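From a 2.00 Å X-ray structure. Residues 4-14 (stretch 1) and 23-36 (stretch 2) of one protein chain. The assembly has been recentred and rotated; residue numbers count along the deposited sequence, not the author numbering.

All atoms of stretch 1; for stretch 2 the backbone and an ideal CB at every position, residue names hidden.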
ATOM      1  N   LYS A   4     -20.748   9.022 -11.262  1.00 34.23           N
ATOM      2  CA  LYS A   4     -19.841   9.317 -12.367  1.00 34.40           C
ATOM      3  C   LYS A   4     -19.359   7.999 -12.994  1.00 34.35           C
ATOM      4  O   LYS A   4     -19.183   7.935 -14.209  1.00 34.46           O
ATOM      5  CB  LYS A   4     -18.668  10.216 -11.878  1.00 34.49           C
ATOM      6  CG  LYS A   4     -17.584  10.620 -12.947  1.00 34.59           C
ATOM      7  CD  LYS A   4     -16.577   9.460 -13.280  1.00 34.49           C
ATOM      8  CE  LYS A   4     -15.273   9.918 -13.986  1.00 34.46           C
ATOM      9  NZ  LYS A   4     -14.579   8.749 -14.648  1.00 34.32           N
ATOM     10  N   GLU A   5     -19.218   6.955 -12.163  1.00 33.79           N
ATOM     11  CA  GLU A   5     -18.651   5.626 -12.444  1.00 33.65           C
ATOM     12  C   GLU A   5     -18.218   5.314 -13.874  1.00 33.68           C
ATOM     13  O   GLU A   5     -18.987   5.478 -14.828  1.00 33.70           O
ATOM     14  CB  GLU A   5     -19.638   4.534 -12.007  1.00 33.52           C
ATOM     15  CG  GLU A   5     -19.855   4.492 -10.507  1.00 33.43           C
ATOM     16  CD  GLU A   5     -20.694   3.315 -10.045  1.00 33.40           C
ATOM     17  OE1 GLU A   5     -21.224   2.547 -10.891  1.00 33.46           O
ATOM     18  OE2 GLU A   5     -20.818   3.153  -8.812  1.00 33.35           O
ATOM     19  N   THR A   6     -16.995   4.807 -14.011  1.00 33.33           N
ATOM     20  CA  THR A   6     -16.489   4.362 -15.305  1.00 33.29           C
ATOM     21  C   THR A   6     -17.318   3.180 -15.803  1.00 33.22           C
ATOM     22  O   THR A   6     -17.465   2.186 -15.074  1.00 33.09           O
ATOM     23  CB  THR A   6     -15.025   3.955 -15.177  1.00 33.24           C
ATOM     24  OG1 THR A   6     -14.276   5.043 -14.623  1.00 33.36           O
ATOM     25  CG2 THR A   6     -14.449   3.562 -16.536  1.00 33.03           C
ATOM     26  N   PRO A   7     -17.859   3.236 -17.023  1.00 33.22           N
ATOM     27  CA  PRO A   7     -18.773   2.175 -17.474  1.00 33.17           C
ATOM     28  C   PRO A   7     -18.085   0.821 -17.536  1.00 33.00           C
ATOM     29  O   PRO A   7     -16.876   0.721 -17.766  1.00 32.98           O
ATOM     30  CB  PRO A   7     -19.201   2.648 -18.870  1.00 33.24           C
ATOM     31  CG  PRO A   7     -18.082   3.512 -19.325  1.00 33.24           C
ATOM     32  CD  PRO A   7     -17.619   4.235 -18.075  1.00 33.26           C
ATOM     33  N   ALA A   8     -18.878  -0.236 -17.344  1.00 32.78           N
ATOM     34  CA  ALA A   8     -18.304  -1.573 -17.227  1.00 32.67           C
ATOM     35  C   ALA A   8     -17.537  -1.999 -18.470  1.00 32.63           C
ATOM     36  O   ALA A   8     -16.640  -2.842 -18.364  1.00 32.51           O
ATOM     37  CB  ALA A   8     -19.396  -2.600 -16.920  1.00 32.59           C
ATOM     38  N   LYS A   9     -17.849  -1.433 -19.641  1.00 32.86           N
ATOM     39  CA  LYS A   9     -17.252  -1.936 -20.878  1.00 32.79           C
ATOM     40  C   LYS A   9     -15.749  -1.685 -20.945  1.00 32.69           C
ATOM     41  O   LYS A   9     -15.056  -2.342 -21.734  1.00 32.53           O
ATOM     42  CB  LYS A   9     -17.951  -1.326 -22.096  1.00 32.91           C
ATOM     43  CG  LYS A   9     -17.812   0.181 -22.229  1.00 33.08           C
ATOM     44  CD  LYS A   9     -18.685   0.677 -23.369  1.00 33.25           C
ATOM     45  CE  LYS A   9     -18.031   1.810 -24.134  1.00 33.31           C
ATOM     46  NZ  LYS A   9     -18.823   2.173 -25.365  1.00 33.36           N
ATOM     47  N   PHE A  10     -15.218  -0.784 -20.117  1.00 32.59           N
ATOM     48  CA  PHE A  10     -13.772  -0.610 -20.030  1.00 32.46           C
ATOM     49  C   PHE A  10     -13.087  -1.628 -19.114  1.00 32.34           C
ATOM     50  O   PHE A  10     -11.863  -1.553 -18.959  1.00 32.23           O
ATOM     51  CB  PHE A  10     -13.445   0.818 -19.572  1.00 32.58           C
ATOM     52  CG  PHE A  10     -13.773   1.880 -20.596  1.00 32.73           C
ATOM     53  CD1 PHE A  10     -14.900   2.683 -20.459  1.00 32.80           C
ATOM     54  CD2 PHE A  10     -12.958   2.064 -21.711  1.00 32.76           C
ATOM     55  CE1 PHE A  10     -15.209   3.652 -21.411  1.00 32.92           C
ATOM     56  CE2 PHE A  10     -13.260   3.035 -22.672  1.00 32.82           C
ATOM     57  CZ  PHE A  10     -14.381   3.830 -22.517  1.00 32.87           C
ATOM     58  N   PHE A  11     -13.819  -2.587 -18.524  1.00 31.97           N
ATOM     59  CA  PHE A  11     -13.217  -3.609 -17.667  1.00 31.87           C
ATOM     60  C   PHE A  11     -13.549  -5.018 -18.140  1.00 31.75           C
ATOM     61  O   PHE A  11     -14.673  -5.294 -18.567  1.00 31.74           O
ATOM     62  CB  PHE A  11     -13.687  -3.495 -16.203  1.00 31.85           C
ATOM     63  CG  PHE A  11     -13.535  -2.136 -15.635  1.00 32.00           C
ATOM     64  CD1 PHE A  11     -12.343  -1.748 -15.048  1.00 31.98           C
ATOM     65  CD2 PHE A  11     -14.577  -1.222 -15.722  1.00 32.16           C
ATOM     66  CE1 PHE A  11     -12.197  -0.479 -14.541  1.00 32.09           C
ATOM     67  CE2 PHE A  11     -14.442   0.050 -15.222  1.00 32.26           C
ATOM     68  CZ  PHE A  11     -13.246   0.422 -14.622  1.00 32.23           C
ATOM     69  N   GLN A  12     -12.562  -5.906 -18.032  1.00 30.98           N
ATOM     70  CA  GLN A  12     -12.788  -7.339 -17.993  1.00 30.88           C
ATOM     71  C   GLN A  12     -12.911  -7.771 -16.538  1.00 30.90           C
ATOM     72  O   GLN A  12     -12.186  -7.268 -15.664  1.00 30.89           O
ATOM     73  CB  GLN A  12     -11.642  -8.092 -18.672  1.00 30.63           C
ATOM     74  CG  GLN A  12     -11.406  -7.632 -20.096  1.00 30.67           C
ATOM     75  CD  GLN A  12     -10.356  -8.439 -20.822  1.00 30.59           C
ATOM     76  OE1 GLN A  12      -9.551  -9.155 -20.213  1.00 30.35           O
ATOM     77  NE2 GLN A  12     -10.363  -8.333 -22.143  1.00 30.50           N
ATOM     78  N   TYR A  13     -13.816  -8.723 -16.292  1.00 30.59           N
ATOM     79  CA  TYR A  13     -14.167  -9.144 -14.941  1.00 30.56           C
ATOM     80  C   TYR A  13     -14.638 -10.587 -14.948  1.00 30.55           C
ATOM     81  O   TYR A  13     -15.037 -11.132 -15.982  1.00 30.51           O
ATOM     82  CB  TYR A  13     -15.280  -8.272 -14.337  1.00 30.71           C
ATOM     83  CG  TYR A  13     -16.546  -8.247 -15.167  1.00 30.82           C
ATOM     84  CD1 TYR A  13     -17.577  -9.151 -14.943  1.00 30.85           C
ATOM     85  CD2 TYR A  13     -16.705  -7.314 -16.177  1.00 30.91           C
ATOM     86  CE1 TYR A  13     -18.741  -9.121 -15.721  1.00 30.88           C
ATOM     87  CE2 TYR A  13     -17.849  -7.275 -16.949  1.00 31.01           C
ATOM     88  CZ  TYR A  13     -18.865  -8.183 -16.718  1.00 31.07           C
ATOM     89  OH  TYR A  13     -19.999  -8.129 -17.502  1.00 31.12           O
ATOM     90  N   GLY A  14     -14.592 -11.195 -13.759  1.00 30.49           N
ATOM     91  CA  GLY A  14     -15.209 -12.482 -13.524  1.00 30.43           C
ATOM     92  C   GLY A  14     -16.127 -12.430 -12.316  1.00 30.58           C
ATOM     93  O   GLY A  14     -16.290 -11.388 -11.670  1.00 30.63           O
ATOM     94  N   UNK A  23     -15.183  -9.598  -9.618  1.00 30.50           N
ATOM     95  CA  UNK A  23     -13.740  -9.406  -9.522  1.00 30.43           C
ATOM     96  C   UNK A  23     -13.275  -8.720 -10.800  1.00 30.48           C
ATOM     97  O   UNK A  23     -13.475  -9.253 -11.897  1.00 30.40           O
ATOM     98  CB  UNK A  23     -13.010 -10.733  -9.307  1.00 30.43           C
ATOM     99  N   UNK A  24     -12.654  -7.550 -10.675  1.00 30.39           N
ATOM    100  CA  UNK A  24     -12.167  -6.826 -11.850  1.00 30.38           C
ATOM    101  C   UNK A  24     -10.790  -7.367 -12.218  1.00 30.34           C
ATOM    102  O   UNK A  24      -9.850  -7.305 -11.418  1.00 30.26           O
ATOM    103  CB  UNK A  24     -12.111  -5.319 -11.590  1.00 30.38           C
ATOM    104  N   UNK A  25     -10.673  -7.917 -13.428  1.00 30.32           N
ATOM    105  CA  UNK A  25      -9.441  -8.559 -13.857  1.00 30.15           C
ATOM    106  C   UNK A  25      -8.606  -7.691 -14.785  1.00 30.14           C
ATOM    107  O   UNK A  25      -7.391  -7.901 -14.869  1.00 30.04           O
ATOM    108  CB  UNK A  25      -9.765  -9.883 -14.552  1.00 30.15           C
ATOM    109  N   UNK A  26      -9.207  -6.732 -15.481  1.00 30.60           N
ATOM    110  CA  UNK A  26      -8.378  -5.867 -16.308  1.00 30.62           C
ATOM    111  C   UNK A  26      -9.129  -4.569 -16.581  1.00 30.85           C
ATOM    112  O   UNK A  26     -10.347  -4.567 -16.782  1.00 30.91           O
ATOM    113  CB  UNK A  26      -7.995  -6.561 -17.617  1.00 30.62           C
ATOM    114  N   UNK A  27      -8.393  -3.463 -16.541  1.00 31.29           N
ATOM    115  CA  UNK A  27      -8.874  -2.191 -17.047  1.00 31.48           C
ATOM    116  C   UNK A  27      -8.344  -2.032 -18.464  1.00 31.43           C
ATOM    117  O   UNK A  27      -7.131  -2.127 -18.689  1.00 31.26           O
ATOM    118  CB  UNK A  27      -8.441  -1.028 -16.152  1.00 31.48           C
ATOM    119  N   UNK A  28      -9.254  -1.805 -19.408  1.00 31.81           N
ATOM    120  CA  UNK A  28      -8.912  -1.756 -20.825  1.00 31.80           C
ATOM    121  C   UNK A  28      -8.699  -0.344 -21.342  1.00 31.89           C
ATOM    122  O   UNK A  28      -7.934  -0.152 -22.296  1.00 31.86           O
ATOM    123  CB  UNK A  28     -10.010  -2.435 -21.645  1.00 31.80           C
ATOM    124  N   UNK A  29      -9.334   0.651 -20.738  1.00 32.19           N
ATOM    125  CA  UNK A  29      -9.259   2.005 -21.244  1.00 32.32           C
ATOM    126  C   UNK A  29      -7.900   2.634 -20.998  1.00 32.36           C
ATOM    127  O   UNK A  29      -6.931   1.996 -20.581  1.00 32.29           O
ATOM    128  CB  UNK A  29     -10.353   2.863 -20.606  1.00 32.32           C
ATOM    129  N   UNK A  30      -7.827   3.926 -21.297  1.00 32.66           N
ATOM    130  CA  UNK A  30      -6.622   4.716 -21.050  1.00 32.65           C
ATOM    131  C   UNK A  30      -7.016   6.132 -20.662  1.00 32.80           C
ATOM    132  O   UNK A  30      -6.428   7.114 -21.129  1.00 32.88           O
ATOM    133  CB  UNK A  30      -5.711   4.728 -22.279  1.00 32.65           C
ATOM    134  N   UNK A  31      -8.040   6.262 -19.821  1.00 32.59           N
ATOM    135  CA  UNK A  31      -8.406   7.569 -19.316  1.00 32.73           C
ATOM    136  C   UNK A  31      -7.396   8.069 -18.304  1.00 32.84           C
ATOM    137  O   UNK A  31      -6.432   7.396 -17.929  1.00 32.88           O
ATOM    138  CB  UNK A  31      -9.802   7.527 -18.692  1.00 32.73           C
ATOM    139  N   UNK A  32      -7.610   9.299 -17.856  1.00 32.68           N
ATOM    140  CA  UNK A  32      -6.768   9.828 -16.793  1.00 32.72           C
ATOM    141  C   UNK A  32      -7.357   9.537 -15.423  1.00 32.72           C
ATOM    142  O   UNK A  32      -6.669   9.719 -14.402  1.00 32.76           O
ATOM    143  CB  UNK A  32      -6.572  11.335 -16.970  1.00 32.72           C
ATOM    144  N   UNK A  33      -8.600   9.059 -15.377  1.00 32.88           N
ATOM    145  CA  UNK A  33      -9.350   8.893 -14.141  1.00 32.92           C
ATOM    146  C   UNK A  33     -10.339   7.755 -14.330  1.00 32.91           C
ATOM    147  O   UNK A  33     -11.132   7.766 -15.280  1.00 32.92           O
ATOM    148  CB  UNK A  33     -10.066  10.186 -13.746  1.00 32.92           C
ATOM    149  N   UNK A  34     -10.264   6.772 -13.437  1.00 32.72           N
ATOM    150  CA  UNK A  34     -11.208   5.668 -13.355  1.00 32.59           C
ATOM    151  C   UNK A  34     -11.950   5.807 -12.034  1.00 32.72           C
ATOM    152  O   UNK A  34     -11.329   6.052 -10.992  1.00 32.79           O
ATOM    153  CB  UNK A  34     -10.506   4.313 -13.466  1.00 32.59           C
ATOM    154  N   UNK A  35     -13.274   5.739 -12.094  1.00 32.89           N
ATOM    155  CA  UNK A  35     -14.108   5.536 -10.920  1.00 32.92           C
ATOM    156  C   UNK A  35     -14.671   4.131 -11.071  1.00 32.90           C
ATOM    157  O   UNK A  35     -15.614   3.904 -11.840  1.00 32.86           O
ATOM    158  CB  UNK A  35     -15.208   6.592 -10.793  1.00 32.92           C
ATOM    159  N   UNK A  36     -14.064   3.184 -10.368  1.00 32.40           N
ATOM    160  CA  UNK A  36     -14.485   1.798 -10.445  1.00 32.24           C
ATOM    161  C   UNK A  36     -15.942   1.664 -10.014  1.00 32.27           C
ATOM    162  O   UNK A  36     -16.292   2.083  -8.895  1.00 32.21           O
ATOM    163  CB  UNK A  36     -13.584   0.914  -9.580  1.00 32.24           C
TER

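Position 23 pairs with Gly14 through two backbone hydrogen bonds, position 23 N to Gly14 O and Gly14 N to position 23 O, both 2.9 Å. With no side chain opposite, many residues would fit, beta-branched ones especially in a strand. It is Ile23, a beta-branched residue at home in the extended backbone.

At 24 the CB points to the sheet face that carries Phe11 and Tyr13, 5.0 Å from Phe11 CD1. An apolar side chain of some length suits. Ile24 supplies it, with CG2 3.7 Å from Phe11 CD1 and CD1 4.0 Å from Tyr13 CB.

Position 25 sits at a beta bulge: its N and that of 26 both donate to Gln12 O, at 2.8 and 3.0 Å. With its CB 3.7 Å from Gln12 O, a small polar residue could add a donor; serine, threonine or asparagine would be reasonable. Thr25 does so weakly, OG1 lying 2.9 Å from Gln12 O.

At 26 the O accepts from Gln12 N at 2.9 Å. Beside the Gln12 amide a polar residue, or one whose end turns off elsewhere, would suit. Arg26 leads its end away to a partner elsewhere in the structure.

The CB of 27 returns to the Phe11 face, 4.1 Å from Phe11 CD1, favouring a large apolar or aromatic group. Tyr27 packs its CD1 3.6 Å from Phe11 CE1, the rings oblique at 42°; its OH accepts from the backbone N of position 31 at 2.9 Å.

Position 28 donates its N to Phe10 O at 2.7 Å, and its CB passes close to that oxygen. Medium or long side chains, apolar or polar, could lie along Gln12. Leu28 is one choice, its CD1 3.7 Å from Gln12 CG.

At 29 an ideal CB would lie 2.9 Å from Phe10 CD2, a clash, so glycine is indicated. Gly29 brings its CA to 3.7 Å from Phe10 CD2.

Positions 30 to 32 leave stretch 1 and accept almost anything: Lys30, Gly31, Ile32. At 33, near the Lys4 amine, small, polar or negative residues would do; it is Ala33, whose O lies 3.6 Å from Lys4 NZ.

An ideal CB at 34 lies 4.9 Å from Phe11 CZ, fitting a modest apolar group. Val34 CG1 meets the ring edge, 3.7 Å from Phe11 CZ.

Position 35 donates N to Thr6 OG1 (2.8 Å) and accepts from Thr6 N at its O (2.7 Å). A beta-branched aliphatic residue suits; Val35 CG2 lies 3.6 Å from Lys4 CD.

At 36 CA-to-CB points away, so a side chain that bends back, such as leucine or methionine, would suit. Leu36 does, CD1 3.5 Å from Phe11 CE1.

Stretch 2, residues 23-36: IITRYLGKGIAVVL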
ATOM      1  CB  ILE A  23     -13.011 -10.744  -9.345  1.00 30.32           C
ATOM      2  CG1 ILE A  23     -13.474 -11.447  -8.060  1.00 30.25           C
ATOM      3  CG2 ILE A  23     -11.472 -10.542  -9.440  1.00 30.26           C
ATOM      4  CD1 ILE A  23     -13.027 -12.901  -7.931  1.00 30.20           C
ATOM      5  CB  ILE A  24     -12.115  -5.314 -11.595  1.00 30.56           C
ATOM      6  CG1 ILE A  24     -13.502  -4.775 -11.268  1.00 30.67           C
ATOM      7  CG2 ILE A  24     -11.557  -4.582 -12.814  1.00 30.56           C
ATOM      8  CD1 ILE A  24     -14.477  -4.842 -12.414  1.00 30.69           C
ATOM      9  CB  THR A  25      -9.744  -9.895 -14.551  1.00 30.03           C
ATOM     10  OG1 THR A  25     -10.558  -9.657 -15.708  1.00 30.06           O
ATOM     11  CG2 THR A  25     -10.494 -10.803 -13.615  1.00 30.04           C
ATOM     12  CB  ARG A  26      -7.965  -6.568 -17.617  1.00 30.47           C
ATOM     13  CG  ARG A  26      -6.980  -5.795 -18.489  1.00 30.44           C
ATOM     14  CD  ARG A  26      -5.622  -5.572 -17.754  1.00 30.29           C
ATOM     15  NE  ARG A  26      -4.521  -5.277 -18.680  1.00 30.40           N
ATOM     16  CZ  ARG A  26      -3.479  -4.488 -18.406  1.00 30.35           C
ATOM     17  NH1 ARG A  26      -3.373  -3.871 -17.242  1.00 30.39           N
ATOM     18  NH2 ARG A  26      -2.536  -4.302 -19.320  1.00 30.25           N
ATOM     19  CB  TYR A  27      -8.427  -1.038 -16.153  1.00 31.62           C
ATOM     20  CG  TYR A  27      -8.681   0.331 -16.748  1.00 31.75           C
ATOM     21  CD1 TYR A  27      -9.966   0.747 -17.069  1.00 31.85           C
ATOM     22  CD2 TYR A  27      -7.630   1.211 -16.968  1.00 31.79           C
ATOM     23  CE1 TYR A  27     -10.199   2.001 -17.602  1.00 32.01           C
ATOM     24  CE2 TYR A  27      -7.841   2.460 -17.502  1.00 31.95           C
ATOM     25  CZ  TYR A  27      -9.125   2.854 -17.819  1.00 32.02           C
ATOM     26  OH  TYR A  27      -9.318   4.104 -18.342  1.00 32.21           O
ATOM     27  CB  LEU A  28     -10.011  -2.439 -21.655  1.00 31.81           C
ATOM     28  CG  LEU A  28     -10.365  -3.860 -21.194  1.00 31.64           C
ATOM     29  CD1 LEU A  28     -11.607  -4.434 -21.892  1.00 31.63           C
ATOM     30  CD2 LEU A  28      -9.175  -4.792 -21.346  1.00 31.34           C
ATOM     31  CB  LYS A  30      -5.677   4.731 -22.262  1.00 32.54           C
ATOM     32  CG  LYS A  30      -5.709   3.476 -23.141  1.00 32.48           C
ATOM     33  CD  LYS A  30      -4.404   3.238 -23.910  1.00 32.27           C
ATOM     34  CE  LYS A  30      -4.627   2.247 -25.072  1.00 32.32           C
ATOM     35  NZ  LYS A  30      -4.218   0.850 -24.704  1.00 32.03           N
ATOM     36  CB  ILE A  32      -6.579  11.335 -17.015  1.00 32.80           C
ATOM     37  CG1 ILE A  32      -7.947  11.984 -17.222  1.00 32.94           C
ATOM     38  CG2 ILE A  32      -5.693  11.558 -18.224  1.00 32.81           C
ATOM     39  CD1 ILE A  32      -7.999  13.431 -16.836  1.00 33.10           C
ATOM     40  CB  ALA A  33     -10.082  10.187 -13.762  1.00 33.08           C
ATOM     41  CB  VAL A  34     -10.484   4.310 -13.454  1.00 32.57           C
ATOM     42  CG1 VAL A  34     -11.390   3.146 -13.041  1.00 32.51           C
ATOM     43  CG2 VAL A  34      -9.965   4.108 -14.855  1.00 32.37           C
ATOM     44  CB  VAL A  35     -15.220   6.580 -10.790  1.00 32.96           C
ATOM     45  CG1 VAL A  35     -16.081   6.266  -9.570  1.00 32.91           C
ATOM     46  CG2 VAL A  35     -14.639   7.983 -10.698  1.00 33.10           C
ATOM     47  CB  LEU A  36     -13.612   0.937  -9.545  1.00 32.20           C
ATOM     48  CG  LEU A  36     -13.733  -0.542  -9.844  1.00 32.07           C
ATOM     49  CD1 LEU A  36     -13.055  -0.776 -11.173  1.00 32.01           C
ATOM     50  CD2 LEU A  36     -13.104  -1.376  -8.730  1.00 32.00           C
TER
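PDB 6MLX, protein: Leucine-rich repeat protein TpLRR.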